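Local coordinates for 2-hydroxyethylphosphonate dioxygenase (Streptomyces viridochromogenes, PDB 4YAR), which catalyses the iron-dependent cleavage of 2-hydroxyethylphosphonate with O2 to hydroxymethylphosphonate and formate, a step in the biosynthesis of the antibiotic bialaphos, at residues L56-E59 with P60-A64; V74-S77 with A78-H82; A102-E105 with G106-A109; S201-S204 with P205-E209; A409-G412 with Y413-L417. The protein carries 1 engineered substitution. All blocks are in the same frame, centred on the assembly; numbering follows the deposited sequence.

Contact 1 of 5, residues L56-E59 with P60-A64; sequences LSVE and PSQLA
Glu59 N donates to Gln62 OE1 over 2.8 Å, a nearly straight bond at 164° that reaches a lone pair in the plane of the amide. It ties together a tight turn that follows helix 49-55 in the first cro/C1-type helix-turn-helix region. That helix ends in a Schellman motif with Ser57, at positive phi, as its C-prime residue; Val58 N folds back to Ala53 O, and the chain then turns through Pro60 to Gln62 with helical backbone angles but without regular helical bonds. A second bond runs the other way, from Gln62 N to Glu59 O at 2.8 Å, with the donor well above the carbonyl plane, so Glu59 and Gln62 are joined through a side chain and through the backbone. The amide gets there because the Gln62 chain is fully extended at chi2 (180°) and then turned at chi3. Beneath this polar link the packing is apolar. Val58 and Leu63 meet at about a right angle, Val58 CG2 resting 3.9 Å from Leu63 CG, while Leu56 touches Leu63 more distantly. Trp11 of helix 5-15 packs on both Val58 and Gln62, placing the turn against the first helix. The amide carbonyl also lies against the carbons of the incoming chain, with Gln62 OE1 3.2 Å from Val58 CB and 3.6 Å from Glu59 CB.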
loop_
_atom_site.group_PDB
_atom_site.type_symbol
_atom_site.label_atom_id
_atom_site.label_comp_id
_atom_site.label_asym_id
_atom_site.label_seq_id
_atom_site.Cartn_x
_atom_site.Cartn_y
_atom_site.Cartn_z
ATOM N N LEU A 56 15.045 2.501 -30.039
ATOM C CA LEU A 56 15.013 1.372 -29.100
ATOM C C LEU A 56 13.680 0.631 -29.152
ATOM O O LEU A 56 13.414 -0.292 -28.378
ATOM C CB LEU A 56 15.270 1.911 -27.702
ATOM C CG LEU A 56 16.688 2.428 -27.469
ATOM C CD1 LEU A 56 16.869 3.109 -26.122
ATOM C CD2 LEU A 56 17.684 1.275 -27.604
ATOM N N SER A 57 12.858 1.003 -30.112
ATOM C CA SER A 57 11.497 0.481 -30.264
ATOM C C SER A 57 10.645 0.439 -28.992
ATOM O O SER A 57 9.983 -0.584 -28.717
ATOM C CB SER A 57 11.521 -0.877 -30.952
ATOM O OG SER A 57 12.463 -0.881 -32.022
ATOM N N VAL A 58 10.663 1.540 -28.232
ATOM C CA VAL A 58 9.809 1.715 -27.044
ATOM C C VAL A 58 8.992 2.999 -27.098
ATOM O O VAL A 58 9.237 3.895 -27.914
ATOM C CB VAL A 58 10.584 1.667 -25.688
ATOM C CG1 VAL A 58 11.255 0.309 -25.507
ATOM C CG2 VAL A 58 11.586 2.818 -25.526
ATOM N N GLU A 59 8.007 3.054 -26.217
ATOM C CA GLU A 59 7.220 4.253 -26.027
ATOM C C GLU A 59 8.026 5.227 -25.188
ATOM O O GLU A 59 8.700 4.818 -24.255
ATOM C CB GLU A 59 5.896 3.900 -25.339
ATOM C CG GLU A 59 5.006 2.989 -26.185
ATOM C CD GLU A 59 4.592 3.630 -27.515
ATOM O OE1 GLU A 59 3.976 4.716 -27.499
ATOM O OE2 GLU A 59 4.890 3.049 -28.582
ATOM N N PRO A 60 7.957 6.531 -25.498
ATOM C CA PRO A 60 8.748 7.500 -24.771
ATOM C C PRO A 60 8.657 7.397 -23.236
ATOM O O PRO A 60 9.666 7.633 -22.539
ATOM C CB PRO A 60 8.213 8.834 -25.291
ATOM C CG PRO A 60 7.829 8.539 -26.696
ATOM C CD PRO A 60 7.241 7.152 -26.632
ATOM N N SER A 61 7.484 7.023 -22.730
ATOM C CA SER A 61 7.245 6.841 -21.271
ATOM C C SER A 61 7.994 5.666 -20.640
ATOM O O SER A 61 8.144 5.559 -19.397
ATOM C CB SER A 61 5.753 6.619 -21.044
ATOM O OG SER A 61 5.315 5.425 -21.666
ATOM N N GLN A 62 8.445 4.742 -21.481
ATOM C CA GLN A 62 9.282 3.684 -20.987
ATOM C C GLN A 62 10.704 4.164 -20.724
ATOM O O GLN A 62 11.489 3.439 -20.123
ATOM C CB GLN A 62 9.293 2.550 -21.990
ATOM C CG GLN A 62 7.935 1.897 -22.159
ATOM C CD GLN A 62 7.945 0.763 -23.165
ATOM O OE1 GLN A 62 7.778 0.972 -24.362
ATOM N NE2 GLN A 62 8.097 -0.449 -22.677
ATOM N N LEU A 63 11.070 5.362 -21.197
ATOM C CA LEU A 63 12.364 5.934 -20.845
ATOM C C LEU A 63 12.246 7.083 -19.855
ATOM O O LEU A 63 13.265 7.645 -19.424
ATOM C CB LEU A 63 13.083 6.469 -22.107
ATOM C CG LEU A 63 13.333 5.443 -23.196
ATOM C CD1 LEU A 63 13.865 6.073 -24.497
ATOM C CD2 LEU A 63 14.335 4.447 -22.681
ATOM N N ALA A 64 11.019 7.457 -19.528
ATOM C CA ALA A 64 10.749 8.634 -18.671
ATOM C C ALA A 64 11.161 8.468 -17.224
ATOM O O ALA A 64 10.872 7.434 -16.598
ATOM C CB ALA A 64 9.270 8.966 -18.722
#

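Contact 2 of 5, residues V74-S77 with A78-H82; sequences VHKS and AEEMH. With CD (cadmium ion), chain D; CD (cadmium ion), chain J.
Lys76 and Glu80 cross obliquely, the extended lysine chain passing the base of the glutamate with Lys76 CG 3.6 Å from Glu80 CB. Beyond that crossing the two chains part. Lys76 NZ reaches Thr100 O, whereas Glu80 CG stands anti to its own carbonyl carbon (chi1 -72°), which carries the carboxylate back along the incoming strand to Ser77. There Ser77 N donates to Glu80 OE1 at 2.8 Å, approaching on the anti side and somewhat out of the carboxylate plane. Ser77 OG, set by a chi1 of 68° between its own backbone N and carbonyl carbon, in turn accepts from Glu80 N at 3.1 Å. This reciprocal pair is a capping box, with Ser77 as N-cap of helix 78-82 where strand 73-76 gives way to it; the strand and helix axes differ by 72°. Ser77 O takes Met81 N in the first helical bond. Glu80 has a further partner: both its oxygens chelate a cadmium ion, OE1 at 2.4 Å, so OE1 serves metal and capping bond together. A water on that ion accepts from His75 ND1 at 2.8 Å, in the plane of the imidazole. On the same ring His75 NE2 binds a second cadmium ion at 2.5 Å, also at the ring edge and in plane.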
loop_
_atom_site.group_PDB
_atom_site.type_symbol
_atom_site.label_atom_id
_atom_site.label_comp_id
_atom_site.label_asym_id
_atom_site.label_seq_id
_atom_site.Cartn_x
_atom_site.Cartn_y
_atom_site.Cartn_z
ATOM N N VAL A 74 7.249 15.472 2.654
ATOM C CA VAL A 74 6.322 16.493 2.124
ATOM C C VAL A 74 5.408 16.811 3.298
ATOM O O VAL A 74 5.050 15.890 4.063
ATOM C CB VAL A 74 5.472 15.894 0.986
ATOM C CG1 VAL A 74 4.372 16.864 0.599
ATOM C CG2 VAL A 74 6.409 15.571 -0.189
ATOM N N HIS A 75 5.067 18.081 3.499
ATOM C CA HIS A 75 4.199 18.472 4.627
ATOM C C HIS A 75 3.152 19.513 4.186
ATOM O O HIS A 75 3.288 20.135 3.115
ATOM C CB HIS A 75 5.028 18.937 5.804
ATOM C CG HIS A 75 6.021 19.981 5.432
ATOM N ND1 HIS A 75 5.666 21.296 5.212
ATOM C CD2 HIS A 75 7.358 19.902 5.234
ATOM C CE1 HIS A 75 6.747 21.984 4.873
ATOM N NE2 HIS A 75 7.775 21.155 4.855
ATOM N N LYS A 76 2.074 19.630 4.956
ATOM C CA LYS A 76 0.910 20.423 4.595
ATOM C C LYS A 76 0.334 20.987 5.854
ATOM O O LYS A 76 0.061 20.247 6.804
ATOM C CB LYS A 76 -0.155 19.557 3.897
ATOM C CG LYS A 76 -1.314 20.361 3.334
ATOM C CD LYS A 76 -2.139 19.479 2.421
ATOM C CE LYS A 76 -3.255 20.232 1.755
ATOM N NZ LYS A 76 -3.827 19.377 0.681
ATOM N N SER A 77 0.141 22.305 5.911
ATOM C CA SER A 77 -0.179 22.907 7.203
ATOM C C SER A 77 -1.681 22.721 7.436
ATOM O O SER A 77 -2.381 22.337 6.553
ATOM C CB SER A 77 0.161 24.390 7.206
ATOM O OG SER A 77 -0.751 25.031 6.295
ATOM N N ALA A 78 -2.123 22.916 8.665
ATOM C CA ALA A 78 -3.533 22.843 9.001
ATOM C C ALA A 78 -4.269 23.826 8.119
ATOM O O ALA A 78 -5.343 23.507 7.641
ATOM C CB ALA A 78 -3.744 23.128 10.472
ATOM N N GLU A 79 -3.719 25.036 7.950
ATOM C CA GLU A 79 -4.413 26.047 7.145
ATOM C C GLU A 79 -4.593 25.553 5.689
ATOM O O GLU A 79 -5.658 25.667 5.135
ATOM C CB GLU A 79 -3.673 27.399 7.290
ATOM C CG GLU A 79 -3.712 27.993 8.700
ATOM C CD GLU A 79 -2.744 27.348 9.778
ATOM O OE1 GLU A 79 -1.820 26.481 9.473
ATOM O OE2 GLU A 79 -2.931 27.722 10.990
ATOM N N GLU A 80 -3.584 24.914 5.110
ATOM C CA GLU A 80 -3.656 24.347 3.754
ATOM C C GLU A 80 -4.654 23.207 3.609
ATOM O O GLU A 80 -5.347 23.026 2.563
ATOM C CB GLU A 80 -2.249 23.878 3.299
ATOM C CG GLU A 80 -1.316 25.055 2.994
ATOM C CD GLU A 80 0.152 24.711 2.916
ATOM O OE1 GLU A 80 0.639 23.703 3.519
ATOM O OE2 GLU A 80 0.835 25.486 2.239
ATOM N N MET A 81 -4.690 22.385 4.653
ATOM C CA MET A 81 -5.679 21.291 4.722
ATOM C C MET A 81 -7.119 21.841 4.739
ATOM O O MET A 81 -7.966 21.465 3.893
ATOM C CB MET A 81 -5.373 20.441 5.917
ATOM C CG MET A 81 -6.271 19.244 6.135
ATOM S SD MET A 81 -7.775 19.623 7.040
ATOM C CE MET A 81 -8.179 17.981 7.682
ATOM N N HIS A 82 -7.345 22.808 5.635
ATOM C CA HIS A 82 -8.674 23.452 5.724
ATOM C C HIS A 82 -9.039 24.110 4.404
ATOM O O HIS A 82 -10.151 23.936 3.902
ATOM C CB HIS A 82 -8.691 24.522 6.821
ATOM C CG HIS A 82 -8.478 23.980 8.191
ATOM N ND1 HIS A 82 -8.129 24.776 9.267
ATOM C CD2 HIS A 82 -8.531 22.713 8.665
ATOM C CE1 HIS A 82 -8.008 24.025 10.353
ATOM N NE2 HIS A 82 -8.231 22.764 10.006
HETATM CD CD CD D . 9.596 22.399 3.659
HETATM CD CD CD J . 2.966 24.339 3.250
HETATM O O HOH W 1 3.431 23.057 5.368
#

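Contact 3 of 5, residues A102-E105 with G106-A109; sequences AAPE and GRVA
The Arg107 guanidinium has Pro104 CB over the centre of one face, 4.1 Å above its plane. Glu105 O comes in obliquely to the same group, 3.1 Å from Arg107 NH1 but too poorly angled for a hydrogen bond. The arginine chain bends at chi2 (-94°), which folds it back beside the proline; the two side chains cross at about a right angle, with Arg107 CG 3.5 Å from Pro104 CB. Beneath them the backbone makes a type II beta turn from Pro104 to Arg107, closed by Arg107 N donating to Pro104 O at 3.0 Å. Gly106 takes the positive phi (93°) usual for glycine at the third position of such a turn. A water donates to Pro104 O and to Arg107 O, bridging the two arms of the turn. Farther in, Ala103 CB meets Ala109 CB at 3.9 Å. Arg107 also belongs with Asp66 to a cadmium site seen in this crystal. The turn lies at the surface and connects strand 93-100 to strand 111-115, neighbours in the antiparallel six-stranded sheet, while Leu71, from the loop leading to strand 73-76, packs on Pro104.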
loop_
_atom_site.group_PDB
_atom_site.type_symbol
_atom_site.label_atom_id
_atom_site.label_comp_id
_atom_site.label_asym_id
_atom_site.label_seq_id
_atom_site.Cartn_x
_atom_site.Cartn_y
_atom_site.Cartn_z
ATOM N N ALA A 102 -1.226 15.698 3.377
ATOM C CA ALA A 102 -0.003 15.725 2.628
ATOM C C ALA A 102 0.302 14.491 1.802
ATOM O O ALA A 102 0.193 13.345 2.266
ATOM C CB ALA A 102 1.151 16.000 3.546
ATOM N N ALA A 103 0.777 14.742 0.592
ATOM C CA ALA A 103 1.213 13.695 -0.294
ATOM C C ALA A 103 2.128 14.235 -1.380
ATOM O O ALA A 103 1.921 15.419 -1.778
ATOM C CB ALA A 103 0.009 13.045 -0.903
ATOM N N PRO A 104 3.081 13.408 -1.895
ATOM C CA PRO A 104 3.828 13.898 -3.056
ATOM C C PRO A 104 2.902 14.301 -4.222
ATOM O O PRO A 104 1.808 13.756 -4.372
ATOM C CB PRO A 104 4.703 12.700 -3.466
ATOM C CG PRO A 104 4.790 11.814 -2.251
ATOM C CD PRO A 104 3.508 12.053 -1.480
ATOM N N GLU A 105 3.293 15.269 -5.026
ATOM C CA GLU A 105 2.403 15.746 -6.066
ATOM C C GLU A 105 2.081 14.596 -6.998
ATOM O O GLU A 105 2.938 13.778 -7.312
ATOM C CB GLU A 105 3.030 16.957 -6.805
ATOM C CG GLU A 105 2.053 17.736 -7.686
ATOM C CD GLU A 105 2.017 19.236 -7.393
ATOM O OE1 GLU A 105 2.177 19.634 -6.214
ATOM O OE2 GLU A 105 1.801 20.026 -8.345
ATOM N N GLY A 106 0.815 14.476 -7.369
ATOM C CA GLY A 106 0.419 13.390 -8.276
ATOM C C GLY A 106 -0.059 12.140 -7.555
ATOM O O GLY A 106 -0.861 11.389 -8.096
ATOM N N ARG A 107 0.387 11.923 -6.313
ATOM C CA ARG A 107 0.093 10.654 -5.633
ATOM C C ARG A 107 -1.261 10.789 -4.949
ATOM O O ARG A 107 -1.861 11.862 -4.944
ATOM C CB ARG A 107 1.155 10.280 -4.615
ATOM C CG ARG A 107 2.589 10.351 -5.075
ATOM C CD ARG A 107 3.200 9.059 -5.608
ATOM N NE ARG A 107 4.614 9.350 -5.938
ATOM C CZ ARG A 107 5.027 10.240 -6.876
ATOM N NH1 ARG A 107 4.179 10.940 -7.630
ATOM N NH2 ARG A 107 6.322 10.445 -7.085
ATOM N N VAL A 108 -1.749 9.668 -4.430
ATOM C CA VAL A 108 -3.063 9.640 -3.838
ATOM C C VAL A 108 -2.935 10.243 -2.461
ATOM O O VAL A 108 -2.143 9.817 -1.712
ATOM C CB VAL A 108 -3.639 8.256 -3.807
ATOM C CG1 VAL A 108 -4.978 8.248 -3.030
ATOM C CG2 VAL A 108 -3.819 7.761 -5.253
ATOM N N ALA A 109 -3.687 11.293 -2.187
ATOM C CA ALA A 109 -3.617 11.946 -0.879
ATOM C C ALA A 109 -4.639 11.285 0.062
ATOM O O ALA A 109 -5.753 10.994 -0.358
ATOM C CB ALA A 109 -3.882 13.429 -1.052
HETATM O O HOH W 2 -1.086 14.271 -4.171
#

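Contact 4 of 5, residues S201-S204 with P205-E209; sequences SNIS and PLMTE
Ser204 O is gripped twice by Thr208, from opposite faces of the carbonyl plane: Thr208 OG1 donates at 2.8 Å and Thr208 N at 2.8 Å. The hydroxyl reaches back one helical turn because OG1 stands anti to the threonine's carbonyl carbon (chi1 -62°). Beside this pair, Met207 N meets Ile203 O at 2.8 Å, nearly along the C=O axis, in the first regular bond of helix 204-210. This is the compact part. The Pro205 ring, which has no N-H to offer, lies close to the preceding residue, Pro205 CD 3.3 Å from Ser204 CB, as their direct linkage largely dictates. Before the helix, Ser201 OG accepts from Ile203 N in a weak capping bond, in the turn that leads in. On the exposed side Ile203 and Leu206 lie side by side, pointing the same way and still close, with Ile203 CD1 3.5 Å from Leu206 CD2; Ile203 CG2 touches Met207 SD more slackly at 3.8 Å. Asn202, whose amide bonds to Gln200 and Asp333, packs against Tyr413 and Gln414 at the start of helix 413-420, while Leu130 covers Ser201, Ile203 and Met207 where the chain leaves strand 192-198 for helix 204-210.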
loop_
_atom_site.group_PDB
_atom_site.type_symbol
_atom_site.label_atom_id
_atom_site.label_comp_id
_atom_site.label_asym_id
_atom_site.label_seq_id
_atom_site.Cartn_x
_atom_site.Cartn_y
_atom_site.Cartn_z
ATOM N N SER A 201 -3.451 -1.109 -4.308
ATOM C CA SER A 201 -3.915 -2.467 -4.495
ATOM C C SER A 201 -2.758 -3.253 -5.123
ATOM O O SER A 201 -2.198 -2.884 -6.127
ATOM C CB SER A 201 -5.102 -2.538 -5.430
ATOM O OG SER A 201 -5.397 -3.872 -5.710
ATOM N N ASN A 202 -2.399 -4.350 -4.521
ATOM C CA ASN A 202 -1.323 -5.142 -5.073
ATOM C C ASN A 202 -1.743 -6.024 -6.218
ATOM O O ASN A 202 -0.890 -6.711 -6.770
ATOM C CB ASN A 202 -0.671 -6.032 -3.966
ATOM C CG ASN A 202 0.130 -5.203 -2.970
ATOM O OD1 ASN A 202 0.837 -4.290 -3.365
ATOM N ND2 ASN A 202 0.045 -5.531 -1.692
ATOM N N ILE A 203 -3.042 -6.065 -6.513
ATOM C CA ILE A 203 -3.570 -6.869 -7.648
ATOM C C ILE A 203 -3.713 -5.907 -8.855
ATOM O O ILE A 203 -3.990 -6.292 -10.010
ATOM C CB ILE A 203 -4.882 -7.587 -7.187
ATOM C CG1 ILE A 203 -5.275 -8.703 -8.131
ATOM C CG2 ILE A 203 -6.023 -6.620 -6.944
ATOM C CD1 ILE A 203 -4.309 -9.869 -8.004
ATOM N N SER A 204 -3.462 -4.632 -8.602
ATOM C CA SER A 204 -3.656 -3.655 -9.645
ATOM C C SER A 204 -2.777 -3.860 -10.891
ATOM O O SER A 204 -3.294 -3.714 -12.020
ATOM C CB SER A 204 -3.475 -2.228 -9.133
ATOM O OG SER A 204 -3.981 -1.380 -10.130
ATOM N N PRO A 205 -1.463 -4.158 -10.694
ATOM C CA PRO A 205 -0.614 -4.389 -11.846
ATOM C C PRO A 205 -1.122 -5.580 -12.714
ATOM O O PRO A 205 -1.126 -5.475 -13.937
ATOM C CB PRO A 205 0.766 -4.633 -11.220
ATOM C CG PRO A 205 0.734 -3.783 -10.001
ATOM C CD PRO A 205 -0.671 -3.988 -9.475
ATOM N N LEU A 206 -1.497 -6.663 -12.062
ATOM C CA LEU A 206 -2.142 -7.850 -12.719
ATOM C C LEU A 206 -3.388 -7.422 -13.491
ATOM O O LEU A 206 -3.548 -7.727 -14.715
ATOM C CB LEU A 206 -2.516 -8.945 -11.720
ATOM C CG LEU A 206 -3.381 -10.121 -12.257
ATOM C CD1 LEU A 206 -2.659 -10.680 -13.457
ATOM C CD2 LEU A 206 -3.672 -11.189 -11.183
ATOM N N MET A 207 -4.278 -6.698 -12.808
ATOM C CA MET A 207 -5.525 -6.264 -13.451
ATOM C C MET A 207 -5.291 -5.378 -14.649
ATOM O O MET A 207 -5.978 -5.516 -15.657
ATOM C CB MET A 207 -6.447 -5.540 -12.456
ATOM C CG MET A 207 -7.047 -6.535 -11.492
ATOM S SD MET A 207 -7.902 -5.739 -10.129
ATOM C CE MET A 207 -9.098 -4.854 -11.066
ATOM N N THR A 208 -4.321 -4.506 -14.555
ATOM C CA THR A 208 -4.032 -3.589 -15.636
ATOM C C THR A 208 -3.639 -4.378 -16.893
ATOM O O THR A 208 -4.130 -4.060 -17.994
ATOM C CB THR A 208 -2.903 -2.636 -15.259
ATOM O OG1 THR A 208 -3.349 -1.850 -14.128
ATOM C CG2 THR A 208 -2.528 -1.693 -16.428
ATOM N N GLU A 209 -2.812 -5.412 -16.704
ATOM C CA GLU A 209 -2.340 -6.251 -17.822
ATOM C C GLU A 209 -3.431 -7.174 -18.288
ATOM O O GLU A 209 -3.612 -7.347 -19.481
ATOM C CB GLU A 209 -1.099 -7.057 -17.457
ATOM C CG GLU A 209 0.209 -6.412 -17.898
ATOM C CD GLU A 209 1.389 -7.385 -17.855
ATOM O OE1 GLU A 209 1.180 -8.614 -18.055
ATOM O OE2 GLU A 209 2.531 -6.911 -17.612
#

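Contact 5 of 5, residues A409-G412 with Y413-L417; sequences AHLG and YQDWL
His410 ND1 donates to Asp415 OD2 over 2.7 Å at 166°, meeting the syn lone pair of the carboxylate from within the imidazole plane. The ring and carboxylate are nearly coplanar, 17° apart; His410 CG lies anti to its carbonyl carbon (chi1 -56°), bringing ND1 round to the aspartate. Next to this pair, Leu411 CD2 lies 3.6 Å from Asp415 OD2. The leucine and Trp416 side chains cross at about a right angle, Leu411 CD1 lying above the indole toward its rim, 3.6 Å from Trp416 CZ2. Around these side chains Gly412 is the N-cap of helix 413-420; Gly412 O accepts Trp416 N at 3.0 Å. A water accepts from Asp415 N and donates to Ala409 O, linking the first helical turn to the incoming loop. That loop kinks at a cis peptide between His410 and Leu411. In the next shell, His353 bonds to Leu411 through the backbone, donates from ND1 to Leu411 O, and meets the Trp416 ring edge-to-face, while Asp333 OD1 takes Tyr413 N. The helix N-terminus and the His410 bond would tend to stabilise Asp415 as the anion, whereas Ala409 O, 3.3 Å from Asp415 OD2, probably works the other way.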
loop_
_atom_site.group_PDB
_atom_site.type_symbol
_atom_site.label_atom_id
_atom_site.label_comp_id
_atom_site.label_asym_id
_atom_site.label_seq_id
_atom_site.Cartn_x
_atom_site.Cartn_y
_atom_site.Cartn_z
ATOM N N ALA A 409 4.025 0.024 -2.160
ATOM C CA ALA A 409 4.499 -1.200 -2.833
ATOM C C ALA A 409 5.958 -1.548 -2.531
ATOM O O ALA A 409 6.359 -2.689 -2.705
ATOM C CB ALA A 409 4.335 -1.045 -4.316
ATOM N N HIS A 410 6.774 -0.596 -2.107
ATOM C CA HIS A 410 8.203 -0.810 -1.965
ATOM C C HIS A 410 8.710 -0.158 -0.643
ATOM O O HIS A 410 8.495 1.029 -0.457
ATOM C CB HIS A 410 8.905 -0.175 -3.168
ATOM C CG HIS A 410 8.398 -0.705 -4.477
ATOM N ND1 HIS A 410 8.498 -2.032 -4.832
ATOM C CD2 HIS A 410 7.802 -0.078 -5.523
ATOM C CE1 HIS A 410 7.938 -2.205 -6.016
ATOM N NE2 HIS A 410 7.516 -1.035 -6.458
ATOM N N LEU A 411 9.267 -0.931 0.274
ATOM C CA LEU A 411 9.321 -2.407 0.201
ATOM C C LEU A 411 8.034 -2.953 0.773
ATOM O O LEU A 411 7.679 -2.626 1.897
ATOM C CB LEU A 411 10.457 -2.980 1.022
ATOM C CG LEU A 411 11.882 -2.655 0.649
ATOM C CD1 LEU A 411 12.870 -3.336 1.593
ATOM C CD2 LEU A 411 12.141 -3.134 -0.736
ATOM N N GLY A 412 7.296 -3.721 -0.018
ATOM C CA GLY A 412 6.072 -4.313 0.425
ATOM C C GLY A 412 6.291 -5.794 0.615
ATOM O O GLY A 412 7.438 -6.287 0.358
ATOM N N TYR A 413 5.232 -6.510 1.023
ATOM C CA TYR A 413 5.444 -7.909 1.455
ATOM C C TYR A 413 5.868 -8.807 0.256
ATOM O O TYR A 413 6.675 -9.680 0.440
ATOM C CB TYR A 413 4.336 -8.527 2.304
ATOM C CG TYR A 413 3.159 -9.049 1.502
ATOM C CD1 TYR A 413 2.396 -8.199 0.715
ATOM C CD2 TYR A 413 2.830 -10.347 1.492
ATOM C CE1 TYR A 413 1.314 -8.663 -0.020
ATOM C CE2 TYR A 413 1.729 -10.826 0.773
ATOM C CZ TYR A 413 0.981 -10.002 -0.003
ATOM O OH TYR A 413 -0.120 -10.514 -0.738
ATOM N N GLN A 414 5.423 -8.476 -0.946
ATOM C CA GLN A 414 5.843 -9.210 -2.166
ATOM C C GLN A 414 7.327 -8.943 -2.527
ATOM O O GLN A 414 8.031 -9.859 -3.000
ATOM C CB GLN A 414 4.940 -8.788 -3.304
ATOM C CG GLN A 414 3.562 -9.327 -3.185
ATOM C CD GLN A 414 2.604 -8.581 -4.103
ATOM O OE1 GLN A 414 2.390 -7.345 -3.945
ATOM N NE2 GLN A 414 1.979 -9.318 -5.050
ATOM N N ASP A 415 7.859 -7.715 -2.281
ATOM C CA ASP A 415 9.325 -7.433 -2.424
ATOM C C ASP A 415 10.090 -8.279 -1.405
ATOM O O ASP A 415 11.158 -8.872 -1.706
ATOM C CB ASP A 415 9.689 -5.952 -2.115
ATOM C CG ASP A 415 9.443 -5.013 -3.257
ATOM O OD1 ASP A 415 9.270 -5.429 -4.426
ATOM O OD2 ASP A 415 9.437 -3.779 -3.056
ATOM N N TRP A 416 9.548 -8.397 -0.202
ATOM C CA TRP A 416 10.223 -9.220 0.808
ATOM C C TRP A 416 10.383 -10.642 0.383
ATOM O O TRP A 416 11.465 -11.280 0.582
ATOM C CB TRP A 416 9.591 -9.097 2.199
ATOM C CG TRP A 416 9.902 -7.825 2.882
ATOM C CD1 TRP A 416 9.037 -6.816 3.191
ATOM C CD2 TRP A 416 11.199 -7.377 3.314
ATOM N NE1 TRP A 416 9.708 -5.778 3.802
ATOM C CE2 TRP A 416 11.036 -6.087 3.884
ATOM C CE3 TRP A 416 12.481 -7.949 3.289
ATOM C CZ2 TRP A 416 12.104 -5.373 4.430
ATOM C CZ3 TRP A 416 13.566 -7.214 3.828
ATOM C CH2 TRP A 416 13.355 -5.941 4.370
ATOM N N LEU A 417 9.334 -11.176 -0.250
ATOM C CA LEU A 417 9.427 -12.551 -0.736
ATOM C C LEU A 417 10.537 -12.681 -1.749
ATOM O O LEU A 417 11.362 -13.585 -1.721
ATOM C CB LEU A 417 8.073 -12.973 -1.314
ATOM C CG LEU A 417 7.971 -14.405 -1.845
ATOM C CD1 LEU A 417 7.757 -15.355 -0.696
ATOM C CD2 LEU A 417 6.808 -14.488 -2.779
HETATM O O HOH W 3 5.940 -5.358 -2.705
#

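In the fold
All five contacts are local turns or helix starts, but their settings differ. Contacts 1 and 2 are partly buried, whereas contacts 3, 4 and 5 lie at the surface. Contact 1 stands apart in the N-terminal helical region, its centre at least 21 Å from those of the others and touching none, and combines backbone and amide bonds with leucine and valine packing. Contacts 2 and 3 touch, Lys76 CB meeting Ala102 CB, where edge strand 73-76 of the seven-stranded sheet meets the loop after strand 93-100; residues of both bind cadmium ions. Contacts 4 and 5 also meet, through Asn202 and Gln414. Like contact 2, each opens a helix after a strand, contact 4 with doubled bonds to a carbonyl, contact 5 with a histidine-carboxylate pair.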